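Local coordinates for protein hydrolase, putative (Plasmodium vivax, PDB 2B30) that probably acts as a magnesium-dependent phosphatase of the haloacid dehalogenase superfamily, though its substrate is unknown, and can bind calcium, at residues V243-D248 with A254-F259. Residues are numbered along the deposited sequence; the frame is centred on the assembly and turned at random.
Sequences VLVVGD and AMLSNF. With CA (calcium ion), chain E.
With CG1 of Val243 anti to the backbone N (chi1 176°) and the Phe259 ring carbon CG anti to its own carbonyl carbon (chi1 -75°), the valine methyl is set over one face of the phenyl ring. This is a CH-pi contact: Val243 CG1 lies 3.8 Å from the centroid of the Phe259 ring, 17° off its normal. Val245, next on this side of the strand, divides its two methyls. Val245 CG1 meets CB of Phe259 at 3.9 Å, while Val245 CG2 rests against the thioether of Met255, whose chain is extended beyond CG and carries CE on past Val245 toward the carbonyl O of Val246. Leu256 approaches with one branch, its CD2 3.9 Å from the backbone N of Gly247, where the strand has no side chain to meet it. No hydrogen bond joins the two segments, and every touching residue is buried. Beyond Gly247 the chain delivers Asp248 to the metal, OD1 binding calcium at 2.6 Å alongside Asp33 and Asp35, at the carboxyl end of the strand as in other HAD hydrolases. The contact packs helix 253-257, and Phe259 just after it, against strand 243-247 within a beta-alpha-beta unit of the Rossmann-like core; strands 29-33 and 261-264 flank this strand in the parallel part of the sheet, and helix 225-235 packs against Val243, Met255 and Phe259.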
ATOM      1  N   VAL A 243       9.411  -6.225 -12.317  1.00 33.64           N
ATOM      2  CA  VAL A 243       8.946  -7.153 -11.303  1.00 33.99           C
ATOM      3  C   VAL A 243       7.789  -7.978 -11.836  1.00 33.37           C
ATOM      4  O   VAL A 243       6.780  -7.409 -12.248  1.00 33.55           O
ATOM      5  CB  VAL A 243       8.482  -6.377 -10.049  1.00 33.72           C
ATOM      6  CG1 VAL A 243       7.897  -7.321  -9.025  1.00 33.57           C
ATOM      7  CG2 VAL A 243       9.648  -5.594  -9.456  1.00 32.24           C
ATOM      8  N   LEU A 244       7.936  -9.305 -11.829  1.00 32.32           N
ATOM      9  CA  LEU A 244       6.823 -10.201 -12.130  1.00 34.12           C
ATOM     10  C   LEU A 244       6.364 -10.925 -10.876  1.00 36.55           C
ATOM     11  O   LEU A 244       7.169 -11.532 -10.170  1.00 38.74           O
ATOM     12  CB  LEU A 244       7.181 -11.236 -13.198  1.00 35.05           C
ATOM     13  CG  LEU A 244       6.104 -12.328 -13.411  1.00 32.11           C
ATOM     14  CD1 LEU A 244       5.761 -12.470 -14.866  1.00 33.80           C
ATOM     15  CD2 LEU A 244       6.505 -13.666 -12.819  1.00 31.57           C
ATOM     16  N   VAL A 245       5.055 -10.904 -10.650  1.00 36.48           N
ATOM     17  CA  VAL A 245       4.467 -11.390  -9.408  1.00 35.86           C
ATOM     18  C   VAL A 245       3.263 -12.299  -9.693  1.00 34.73           C
ATOM     19  O   VAL A 245       2.548 -12.100 -10.682  1.00 33.63           O
ATOM     20  CB  VAL A 245       4.069 -10.199  -8.490  1.00 35.18           C
ATOM     21  CG1 VAL A 245       2.977  -9.368  -9.109  1.00 35.13           C
ATOM     22  CG2 VAL A 245       3.639 -10.682  -7.122  1.00 37.61           C
ATOM     23  N   VAL A 246       3.057 -13.294  -8.831  1.00 32.49           N
ATOM     24  CA  VAL A 246       1.969 -14.248  -8.996  1.00 34.01           C
ATOM     25  C   VAL A 246       1.395 -14.660  -7.625  1.00 34.13           C
ATOM     26  O   VAL A 246       2.142 -14.865  -6.670  1.00 36.46           O
ATOM     27  CB  VAL A 246       2.419 -15.476  -9.889  1.00 34.63           C
ATOM     28  CG1 VAL A 246       3.546 -16.252  -9.255  1.00 31.79           C
ATOM     29  CG2 VAL A 246       1.244 -16.397 -10.195  1.00 37.80           C
ATOM     30  N   GLY A 247       0.069 -14.760  -7.529  1.00 32.62           N
ATOM     31  CA  GLY A 247      -0.589 -15.015  -6.243  1.00 32.72           C
ATOM     32  C   GLY A 247      -2.036 -15.471  -6.351  1.00 33.71           C
ATOM     33  O   GLY A 247      -2.514 -15.775  -7.444  1.00 33.73           O
ATOM     34  N   ASP A 248      -2.739 -15.518  -5.219  1.00 34.29           N
ATOM     35  CA  ASP A 248      -4.035 -16.183  -5.186  1.00 38.26           C
ATOM     36  C   ASP A 248      -5.071 -15.660  -4.196  1.00 39.98           C
ATOM     37  O   ASP A 248      -6.267 -15.861  -4.416  1.00 41.62           O
ATOM     38  CB  ASP A 248      -3.831 -17.677  -4.912  1.00 39.15           C
ATOM     39  CG  ASP A 248      -3.434 -17.952  -3.483  1.00 43.37           C
ATOM     40  OD1 ASP A 248      -2.378 -17.457  -3.055  1.00 48.30           O
ATOM     41  OD2 ASP A 248      -4.182 -18.656  -2.778  1.00 48.80           O
ATOM     42  N   ALA A 254      -2.438  -6.455  -2.743  1.00 33.98           N
ATOM     43  CA  ALA A 254      -1.680  -5.214  -2.870  1.00 36.13           C
ATOM     44  C   ALA A 254      -0.498  -5.381  -3.796  1.00 36.76           C
ATOM     45  O   ALA A 254      -0.131  -4.430  -4.466  1.00 39.46           O
ATOM     46  CB  ALA A 254      -1.206  -4.720  -1.531  1.00 37.50           C
ATOM     47  N   MET A 255       0.109  -6.565  -3.832  1.00 35.78           N
ATOM     48  CA  MET A 255       1.222  -6.782  -4.745  1.00 37.32           C
ATOM     49  C   MET A 255       0.736  -7.112  -6.156  1.00 37.65           C
ATOM     50  O   MET A 255       1.444  -6.853  -7.124  1.00 38.53           O
ATOM     51  CB  MET A 255       2.177  -7.847  -4.224  1.00 37.21           C
ATOM     52  CG  MET A 255       1.733  -9.275  -4.427  1.00 38.68           C
ATOM     53  SD  MET A 255       3.035 -10.345  -3.821  1.00 42.33           S
ATOM     54  CE  MET A 255       2.343 -11.966  -4.162  1.00 42.38           C
ATOM     55  N   LEU A 256      -0.466  -7.669  -6.281  1.00 37.85           N
ATOM     56  CA  LEU A 256      -1.058  -7.915  -7.599  1.00 38.09           C
ATOM     57  C   LEU A 256      -1.582  -6.616  -8.241  1.00 40.27           C
ATOM     58  O   LEU A 256      -1.532  -6.456  -9.465  1.00 41.20           O
ATOM     59  CB  LEU A 256      -2.178  -8.952  -7.497  1.00 37.57           C
ATOM     60  CG  LEU A 256      -1.733 -10.342  -7.025  1.00 38.31           C
ATOM     61  CD1 LEU A 256      -2.927 -11.211  -6.627  1.00 35.44           C
ATOM     62  CD2 LEU A 256      -0.895 -11.023  -8.088  1.00 38.18           C
ATOM     63  N   SER A 257      -2.076  -5.693  -7.414  1.00 40.97           N
ATOM     64  CA  SER A 257      -2.604  -4.411  -7.904  1.00 40.28           C
ATOM     65  C   SER A 257      -1.517  -3.443  -8.348  1.00 38.76           C
ATOM     66  O   SER A 257      -1.649  -2.809  -9.391  1.00 39.16           O
ATOM     67  CB  SER A 257      -3.451  -3.729  -6.827  1.00 40.55           C
ATOM     68  OG  SER A 257      -4.643  -4.455  -6.581  1.00 43.71           O
ATOM     69  N   ASN A 258      -0.452  -3.324  -7.558  1.00 37.36           N
ATOM     70  CA  ASN A 258       0.572  -2.299  -7.794  1.00 37.04           C
ATOM     71  C   ASN A 258       1.706  -2.700  -8.740  1.00 36.12           C
ATOM     72  O   ASN A 258       2.583  -1.891  -9.042  1.00 36.84           O
ATOM     73  CB  ASN A 258       1.148  -1.810  -6.466  1.00 37.79           C
ATOM     74  CG  ASN A 258       0.097  -1.182  -5.578  1.00 38.24           C
ATOM     75  OD1 ASN A 258      -0.639  -1.884  -4.910  1.00 45.21           O
ATOM     76  ND2 ASN A 258       0.023   0.138  -5.566  1.00 41.78           N
ATOM     77  N   PHE A 259       1.690  -3.935  -9.222  1.00 34.60           N
ATOM     78  CA  PHE A 259       2.675  -4.361 -10.192  1.00 32.97           C
ATOM     79  C   PHE A 259       2.030  -4.593 -11.554  1.00 35.59           C
ATOM     80  O   PHE A 259       0.817  -4.818 -11.647  1.00 34.43           O
ATOM     81  CB  PHE A 259       3.407  -5.584  -9.674  1.00 31.82           C
ATOM     82  CG  PHE A 259       4.397  -5.262  -8.596  1.00 32.85           C
ATOM     83  CD1 PHE A 259       5.519  -4.479  -8.879  1.00 32.08           C
ATOM     84  CD2 PHE A 259       4.218  -5.722  -7.297  1.00 32.99           C
ATOM     85  CE1 PHE A 259       6.443  -4.157  -7.886  1.00 28.72           C
ATOM     86  CE2 PHE A 259       5.133  -5.397  -6.298  1.00 32.56           C
ATOM     87  CZ  PHE A 259       6.246  -4.611  -6.597  1.00 30.59           C
TER
HETATM   88 CA    CA E 302      -1.039 -17.743  -0.852  1.00 42.93          CA